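PDB 3C24: putative oxidoreductase from Jannaschia sp., which probably catalyses an NAD(P)-dependent oxidation or reduction, with a Rossmann-type nucleotide-binding fold and a C-terminal region related to phosphogluconate dehydrogenase. Local coordinates for residues Y217-R221 with Q222-D226; A258-V262 with V263-W267; F227-G230 with H231-V234. All coordinates share one frame; numbering follows the deposited sequence. Where two conformers were deposited one is given.

Contact 1 of 3, residues Y217-R221 with Q222-D226; sequences YGIDR and QAALD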
loop_
_atom_site.group_PDB
_atom_site.type_symbol
_atom_site.label_atom_id
_atom_site.label_comp_id
_atom_site.label_asym_id
_atom_site.label_seq_id
_atom_site.Cartn_x
_atom_site.Cartn_y
_atom_site.Cartn_z
ATOM N N TYR A 217 16.837 -11.908 -11.597
ATOM C CA TYR A 217 17.517 -10.876 -12.362
ATOM C C TYR A 217 18.719 -10.217 -11.699
ATOM O O TYR A 217 19.250 -9.234 -12.201
ATOM C CB TYR A 217 16.525 -9.836 -12.824
ATOM C CG TYR A 217 15.437 -10.484 -13.639
ATOM C CD1 TYR A 217 15.754 -11.109 -14.816
ATOM C CD2 TYR A 217 14.131 -10.492 -13.228
ATOM C CE1 TYR A 217 14.809 -11.700 -15.588
ATOM C CE2 TYR A 217 13.152 -11.118 -13.995
ATOM C CZ TYR A 217 13.496 -11.728 -15.153
ATOM O OH TYR A 217 12.546 -12.370 -15.921
ATOM N N GLY A 218 19.088 -10.775 -10.566
ATOM C CA GLY A 218 20.304 -10.374 -9.848
ATOM C C GLY A 218 20.266 -9.049 -9.140
ATOM O O GLY A 218 21.322 -8.520 -8.822
ATOM N N ILE A 219 19.077 -8.489 -8.950
ATOM C CA ILE A 219 18.966 -7.192 -8.311
ATOM C C ILE A 219 19.066 -7.366 -6.807
ATOM O O ILE A 219 18.411 -8.213 -6.221
ATOM C CB ILE A 219 17.645 -6.481 -8.671
ATOM C CG1 ILE A 219 17.562 -6.308 -10.198
ATOM C CG2 ILE A 219 17.546 -5.148 -7.946
ATOM C CD1 ILE A 219 16.194 -5.929 -10.767
ATOM N N ASP A 220 19.945 -6.586 -6.217
ATOM C CA ASP A 220 20.066 -6.560 -4.753
ATOM C C ASP A 220 18.673 -6.475 -4.171
ATOM O O ASP A 220 17.897 -5.599 -4.518
ATOM C CB ASP A 220 20.854 -5.343 -4.268
ATOM C CG ASP A 220 21.116 -5.363 -2.770
ATOM O OD1 ASP A 220 21.328 -6.464 -2.191
ATOM O OD2 ASP A 220 21.168 -4.267 -2.179
ATOM N N ARG A 221 18.361 -7.348 -3.219
ATOM C CA ARG A 221 16.965 -7.330 -2.700
ATOM C C ARG A 221 16.592 -6.015 -2.038
ATOM O O ARG A 221 15.472 -5.604 -2.208
ATOM C CB ARG A 221 16.587 -8.558 -1.809
ATOM C CG ARG A 221 15.028 -8.745 -1.618
ATOM C CD ARG A 221 14.633 -9.969 -0.751
ATOM N NE ARG A 221 13.177 -10.238 -0.809
ATOM C CZ ARG A 221 12.284 -9.760 0.028
ATOM N NH1 ARG A 221 12.667 -8.986 1.035
ATOM N NH2 ARG A 221 11.007 -10.069 -0.142
ATOM N N GLN A 222 17.504 -5.364 -1.348
ATOM C CA GLN A 222 17.183 -4.090 -0.709
ATOM C C GLN A 222 16.847 -3.031 -1.756
ATOM O O GLN A 222 16.045 -2.156 -1.516
ATOM C CB GLN A 222 18.326 -3.575 0.162
ATOM C CG GLN A 222 17.885 -2.417 1.061
ATOM C CD GLN A 222 16.753 -2.823 2.040
ATOM O OE1 GLN A 222 16.911 -3.766 2.831
ATOM N NE2 GLN A 222 15.636 -2.076 2.030
ATOM N N ALA A 223 17.504 -3.116 -2.888
ATOM C CA ALA A 223 17.221 -2.182 -4.003
ATOM C C ALA A 223 15.826 -2.400 -4.484
ATOM O O ALA A 223 15.054 -1.446 -4.682
ATOM C CB ALA A 223 18.227 -2.354 -5.186
ATOM N N ALA A 224 15.471 -3.668 -4.730
ATOM C CA ALA A 224 14.118 -3.973 -5.249
ATOM C C ALA A 224 13.063 -3.615 -4.241
ATOM O O ALA A 224 11.976 -3.135 -4.593
ATOM C CB ALA A 224 13.999 -5.431 -5.642
ATOM N N LEU A 225 13.361 -3.888 -2.981
ATOM C CA LEU A 225 12.425 -3.570 -1.871
ATOM C C LEU A 225 12.203 -2.076 -1.758
ATOM O O LEU A 225 11.080 -1.626 -1.661
ATOM C CB LEU A 225 12.896 -4.112 -0.513
ATOM C CG LEU A 225 12.696 -5.569 -0.118
ATOM C CD1 LEU A 225 13.584 -5.892 1.087
ATOM C CD2 LEU A 225 11.199 -5.903 0.186
ATOM N N ASP A 226 13.284 -1.328 -1.698
ATOM C CA ASP A 226 13.209 0.135 -1.629
ATOM C C ASP A 226 12.368 0.677 -2.779
ATOM O O ASP A 226 11.512 1.540 -2.589
ATOM C CB ASP A 226 14.603 0.802 -1.671
ATOM C CG ASP A 226 15.370 0.662 -0.350
ATOM O OD1 ASP A 226 14.781 0.252 0.674
ATOM O OD2 ASP A 226 16.588 0.929 -0.359
HETATM O O HOH W 1 20.109 -6.623 0.003
#
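Ile-219 meets Ala-223 and Ala-224 where the chain turns into a new helix, and this is the closely packed half of the contact. The branch that touches is CG2, which lies 4.0 Å from CB of Ala-223; chi1 of -59° sets CG2 anti to the backbone N and so turns it to the first turn of the helix. Alanines suit these two buried places because a bare methyl lets the incoming chain lie close. The helix begins just after Asp-220, its N-cap, whose carbonyl O receives the N-H of Ala-224 at 3.1 Å in a nearly straight bond and a weak, bent one from N of Ala-223. Within the helix, beside the second subunit, NE2 of Gln-222 donates to OD1 of Asp-226 (2.8 Å), an i to i+4 bond that meets the carboxylate from above its plane.

The other half is looser and wetter. The exposed carboxylate of Asp-220 reaches the helix start through a water, which donates to OD1 at 2.5 Å and accepts from N of Gln-222 at 3.2 Å.

In the given conformer, extended Arg-221 lays its guanidinium, NH1 foremost, obliquely beside the Leu-225 methyls, while NH2 pairs with Asp-211. Gly-218, the first residue to leave helix 184-217, has a positive phi, which favours glycine. Ile-219 from the loop and Ala-224 from helix 221-239 touch Cys-213 of helix 184-217, and Leu-225 touches Val-210, while Asp-226 bonds Arg-178 and His-180 of the second subunit.

Contact 2 of 3, residues A258-V262 with V263-W267; sequences AKDIV and VKEDW. With SO4 (sulfate ion), chain C.
Lys-259 and Trp-267 converge on one sulfate from different directions, the lysine from helix 255-262 and the tryptophan from the loop that follows. Lys-259 is extended beyond CG and brings NZ to 3.0 Å from O4 of the sulfate, with a weak second bond to O3. The indole comes edge-on: NE1 of Trp-267 donates to O1 at 3.1 Å with an N-H...O angle of 164°, the anion lying near the ring plane. Its chi1 of 63° places CG between the backbone N and the carbonyl carbon, which brings the indole to the side of the sulfate.

Away from the sulfate, the carboxylates of Asp-260 of the helix and Glu-265 of the loop lie side by side, pointing the same way with their planes 64° apart, and OD1 of Asp-260 is 3.6 Å from OE2 of Glu-265. Val-262 and Val-263 are buried at the helix end, where branched residues fill space, CG1 of the first being 4.2 Å from CG2 of the second. The last helical bond runs from N of Val-263 to O of Lys-259 (2.9 Å).

Lys-264 of the second subunit forms a salt bridge with Glu-265, which would probably ease the crowding of negative charge. Glu-204 of that subunit pairs with Lys-259. Lys-259, Trp-267, Arg-268 and His-208 of the second subunit form an anion site at the subunit boundary, occupied here by sulfate, probably from the crystallisation liquor.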
loop_
_atom_site.group_PDB
_atom_site.type_symbol
_atom_site.label_atom_id
_atom_site.label_comp_id
_atom_site.label_asym_id
_atom_site.label_seq_id
_atom_site.Cartn_x
_atom_site.Cartn_y
_atom_site.Cartn_z
ATOM N N ALA A 258 -0.149 -3.624 -19.497
ATOM C CA ALA A 258 0.241 -4.346 -18.303
ATOM C C ALA A 258 -0.872 -5.209 -17.735
ATOM O O ALA A 258 -0.653 -6.342 -17.273
ATOM C CB ALA A 258 0.678 -3.363 -17.260
ATOM N N LYS A 259 -2.059 -4.634 -17.666
ATOM C CA LYS A 259 -3.171 -5.333 -17.032
ATOM C C LYS A 259 -3.373 -6.731 -17.520
ATOM O O LYS A 259 -3.584 -7.677 -16.752
ATOM C CB LYS A 259 -4.505 -4.610 -17.244
ATOM C CG LYS A 259 -4.906 -3.771 -16.082
ATOM C CD LYS A 259 -6.158 -2.938 -16.373
ATOM C CE LYS A 259 -6.351 -1.817 -15.342
ATOM N NZ LYS A 259 -7.599 -1.028 -15.636
ATOM N N ASP A 260 -3.400 -6.792 -18.820
ATOM C CA ASP A 260 -3.562 -8.026 -19.572
ATOM C C ASP A 260 -2.580 -9.101 -19.105
ATOM O O ASP A 260 -2.862 -10.299 -19.206
ATOM C CB ASP A 260 -3.294 -7.759 -21.060
ATOM C CG ASP A 260 -3.150 -9.050 -21.883
ATOM O OD1 ASP A 260 -4.143 -9.799 -22.048
ATOM O OD2 ASP A 260 -2.027 -9.309 -22.376
ATOM N N ILE A 261 -1.445 -8.647 -18.593
ATOM C CA ILE A 261 -0.378 -9.565 -18.251
ATOM C C ILE A 261 -0.452 -10.119 -16.847
ATOM O O ILE A 261 -0.135 -11.302 -16.619
ATOM C CB ILE A 261 1.000 -8.895 -18.375
ATOM C CG1 ILE A 261 1.241 -8.437 -19.820
ATOM C CG2 ILE A 261 2.105 -9.858 -17.893
ATOM C CD1 ILE A 261 2.599 -7.728 -20.017
ATOM N N VAL A 262 -0.914 -9.286 -15.924
ATOM C CA VAL A 262 -0.906 -9.596 -14.496
ATOM C C VAL A 262 -2.267 -9.876 -13.853
ATOM O O VAL A 262 -2.388 -10.664 -12.926
ATOM C CB VAL A 262 -0.252 -8.405 -13.742
ATOM C CG1 VAL A 262 -0.384 -8.568 -12.233
ATOM C CG2 VAL A 262 1.225 -8.204 -14.178
ATOM N N VAL A 263 -3.272 -9.158 -14.303
ATOM C CA VAL A 263 -4.624 -9.256 -13.730
ATOM C C VAL A 263 -5.607 -10.020 -14.643
ATOM O O VAL A 263 -5.753 -9.766 -15.848
ATOM C CB VAL A 263 -5.189 -7.840 -13.380
ATOM C CG1 VAL A 263 -6.632 -7.952 -12.730
ATOM C CG2 VAL A 263 -4.240 -7.033 -12.461
ATOM N N LYS A 264 -6.308 -10.965 -14.030
ATOM C CA LYS A 264 -7.341 -11.750 -14.739
ATOM C C LYS A 264 -8.480 -10.823 -15.096
ATOM O O LYS A 264 -8.928 -10.017 -14.276
ATOM C CB LYS A 264 -7.808 -12.943 -13.935
ATOM C CG LYS A 264 -6.728 -14.012 -13.890
ATOM C CD LYS A 264 -7.265 -15.386 -13.589
ATOM C CE LYS A 264 -6.140 -16.416 -13.480
ATOM N NZ LYS A 264 -6.613 -17.817 -13.398
ATOM N N GLU A 265 -8.904 -10.922 -16.349
ATOM C CA GLU A 265 -9.974 -10.048 -16.860
ATOM C C GLU A 265 -11.256 -10.109 -16.017
ATOM O O GLU A 265 -11.859 -9.077 -15.787
ATOM C CB GLU A 265 -10.300 -10.321 -18.335
ATOM C CG GLU A 265 -9.209 -9.887 -19.308
ATOM C CD GLU A 265 -8.035 -10.860 -19.409
ATOM O OE1 GLU A 265 -8.020 -11.874 -18.675
ATOM O OE2 GLU A 265 -7.139 -10.620 -20.243
ATOM N N ASP A 266 -11.633 -11.299 -15.571
ATOM C CA ASP A 266 -12.848 -11.513 -14.752
ATOM C C ASP A 266 -12.565 -11.462 -13.243
ATOM O O ASP A 266 -13.260 -12.129 -12.453
ATOM C CB ASP A 266 -13.484 -12.868 -15.123
ATOM C CG ASP A 266 -14.912 -13.021 -14.630
ATOM O OD1 ASP A 266 -15.573 -12.012 -14.308
ATOM O OD2 ASP A 266 -15.397 -14.171 -14.604
ATOM N N TRP A 267 -11.575 -10.668 -12.860
ATOM C CA TRP A 267 -11.182 -10.558 -11.440
ATOM C C TRP A 267 -12.329 -10.144 -10.513
ATOM O O TRP A 267 -12.315 -10.474 -9.344
ATOM C CB TRP A 267 -10.021 -9.589 -11.213
ATOM C CG TRP A 267 -10.343 -8.187 -11.590
ATOM C CD1 TRP A 267 -10.104 -7.592 -12.796
ATOM C CD2 TRP A 267 -10.946 -7.176 -10.761
ATOM N NE1 TRP A 267 -10.561 -6.300 -12.785
ATOM C CE2 TRP A 267 -11.065 -6.014 -11.542
ATOM C CE3 TRP A 267 -11.440 -7.160 -9.450
ATOM C CZ2 TRP A 267 -11.646 -4.854 -11.056
ATOM C CZ3 TRP A 267 -11.997 -6.011 -8.975
ATOM C CH2 TRP A 267 -12.105 -4.873 -9.780
HETATM S S SO4 C . -10.813 -3.053 -15.097
HETATM O O1 SO4 C . -11.032 -4.476 -15.285
HETATM O O2 SO4 C . -12.025 -2.300 -14.964
HETATM O O3 SO4 C . -9.957 -2.807 -13.896
HETATM O O4 SO4 C . -10.149 -2.489 -16.279
#

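Contact 3 of 3, residues F227-G230 with H231-V234; sequences FMIG and HLNV
Residues 227-230 and 231-234 are consecutive turns of one regular helix, joined by i to i+4 bonds. N of Leu-232 reaches O of Met-228 at 2.9 Å and N of Val-234 reaches O of Gly-230 at 3.1 Å, while the bond from N of Asn-233 to O of Ile-229 is longer and comes from above the carbonyl plane.

At the first rung the carbonyl O of Phe-227 is gripped twice by His-231. The backbone N donates at 2.9 Å and the ring ND1 at 2.8 Å, arriving from opposite faces of the carbonyl plane. This second bond uses the hydrogen on ND1 and fixes the rotation of the imidazole, which lies over the Phe-227 ring in an offset stack, centroids 4.0 Å apart and planes at 18°. CE1 of the histidine sits above the phenyl face, toward its rim near CZ; a chi1 of -160° in Phe-227, with CG opposite the backbone N, carries the phenyl ring to that place. Replacing the histidine with an alanine would probably leave the phenyl face without its stacking partner and the carbonyl of Phe-227 with one donor fewer. Histidine suits the place because one ring both stacks and donates from ND1.

On another flank the selenomethionine Met-228, bent at chi2 and chi3, lays SE 3.9 Å from CG of Leu-232; the flexible selenomethionine and the branched leucine pack toward helix 184-217, on Met-206 and Phe-202 respectively.

His-231 also meets His-125 of the second subunit, and Asn-233 ND2 bonds its Pro-126 O. The whole is a buried interface helix, packed on helix 184-217 and on the second subunit, in the largely helical C-terminal region.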
loop_
_atom_site.group_PDB
_atom_site.type_symbol
_atom_site.label_atom_id
_atom_site.label_comp_id
_atom_site.label_asym_id
_atom_site.label_seq_id
_atom_site.Cartn_x
_atom_site.Cartn_y
_atom_site.Cartn_z
ATOM N N PHE A 227 12.597 0.131 -3.964
ATOM C CA PHE A 227 11.900 0.590 -5.172
ATOM C C PHE A 227 10.386 0.287 -5.070
ATOM O O PHE A 227 9.537 1.150 -5.309
ATOM C CB PHE A 227 12.516 -0.024 -6.441
ATOM C CG PHE A 227 12.174 0.740 -7.685
ATOM C CD1 PHE A 227 12.955 1.745 -8.099
ATOM C CD2 PHE A 227 11.034 0.415 -8.442
ATOM C CE1 PHE A 227 12.630 2.489 -9.227
ATOM C CE2 PHE A 227 10.739 1.196 -9.570
ATOM C CZ PHE A 227 11.555 2.179 -9.929
HETATM N N MSE A 228 10.054 -0.945 -4.656
HETATM C CA MSE A 228 8.677 -1.353 -4.490
HETATM C C MSE A 228 7.976 -0.567 -3.429
HETATM O O MSE A 228 6.871 -0.071 -3.657
HETATM C CB MSE A 228 8.591 -2.854 -4.178
HETATM C CG MSE A 228 7.199 -3.359 -3.882
HETATM SE SE MSE A 228 5.894 -3.138 -5.295
HETATM C CE MSE A 228 6.426 -4.732 -6.317
ATOM N N ILE A 229 8.582 -0.436 -2.271
ATOM C CA ILE A 229 7.880 0.190 -1.170
ATOM C C ILE A 229 7.656 1.698 -1.417
ATOM O O ILE A 229 6.633 2.265 -0.993
ATOM C CB ILE A 229 8.591 -0.098 0.168
ATOM C CG1 ILE A 229 8.397 -1.599 0.462
ATOM C CG2 ILE A 229 7.996 0.699 1.323
ATOM C CD1 ILE A 229 6.945 -1.936 0.938
ATOM N N GLY A 230 8.619 2.320 -2.065
ATOM C CA GLY A 230 8.488 3.707 -2.495
ATOM C C GLY A 230 7.418 3.890 -3.556
ATOM O O GLY A 230 6.644 4.873 -3.538
ATOM N N HIS A 231 7.329 2.924 -4.492
ATOM C CA HIS A 231 6.341 3.021 -5.531
ATOM C C HIS A 231 4.937 2.754 -5.039
ATOM O O HIS A 231 3.980 3.334 -5.520
ATOM C CB HIS A 231 6.753 2.226 -6.749
ATOM C CG HIS A 231 7.717 2.986 -7.583
ATOM N ND1 HIS A 231 9.035 3.197 -7.213
ATOM C CD2 HIS A 231 7.531 3.696 -8.728
ATOM C CE1 HIS A 231 9.623 3.969 -8.115
ATOM N NE2 HIS A 231 8.732 4.299 -9.037
ATOM N N LEU A 232 4.818 1.891 -4.038
ATOM C CA LEU A 232 3.508 1.644 -3.448
ATOM C C LEU A 232 3.030 2.920 -2.770
ATOM O O LEU A 232 1.853 3.281 -2.814
ATOM C CB LEU A 232 3.522 0.449 -2.460
ATOM C CG LEU A 232 3.593 -0.914 -3.152
ATOM C CD1 LEU A 232 3.710 -1.998 -2.075
ATOM C CD2 LEU A 232 2.397 -1.154 -4.051
ATOM N N ASN A 233 3.955 3.625 -2.171
ATOM C CA ASN A 233 3.658 4.906 -1.509
ATOM C C ASN A 233 3.067 5.900 -2.502
ATOM O O ASN A 233 1.948 6.377 -2.360
ATOM C CB ASN A 233 4.894 5.485 -0.907
ATOM C CG ASN A 233 4.612 6.655 0.040
ATOM O OD1 ASN A 233 3.540 6.720 0.713
ATOM N ND2 ASN A 233 5.561 7.582 0.121
ATOM N N VAL A 234 3.813 6.181 -3.541
ATOM C CA VAL A 234 3.332 7.167 -4.506
ATOM C C VAL A 234 2.104 6.685 -5.303
ATOM O O VAL A 234 1.209 7.487 -5.539
ATOM C CB VAL A 234 4.479 7.634 -5.448
ATOM C CG1 VAL A 234 4.791 6.645 -6.514
ATOM C CG2 VAL A 234 4.136 8.988 -6.069
#

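Overall arrangement
Contacts 1 and 3 are successive portions of helix 221-239, their centres 13 Å apart: contact 1 is its start, where the chain has just left helix 184-217, and contact 3 its buried middle. Contact 2 lies further along the chain, at the end of helix 255-262, with its centre 25 Å from that of contact 1 and 21 Å from that of contact 3; nearest atoms remain about 11 Å and 10 Å away, so it touches neither. What unites the three is the second subunit, which all of them meet. The sulfate belongs to contact 2 alone. The parallel strands from 13-17 to 117-123, of Rossmann type and probably nucleotide-binding, come earlier in the chain.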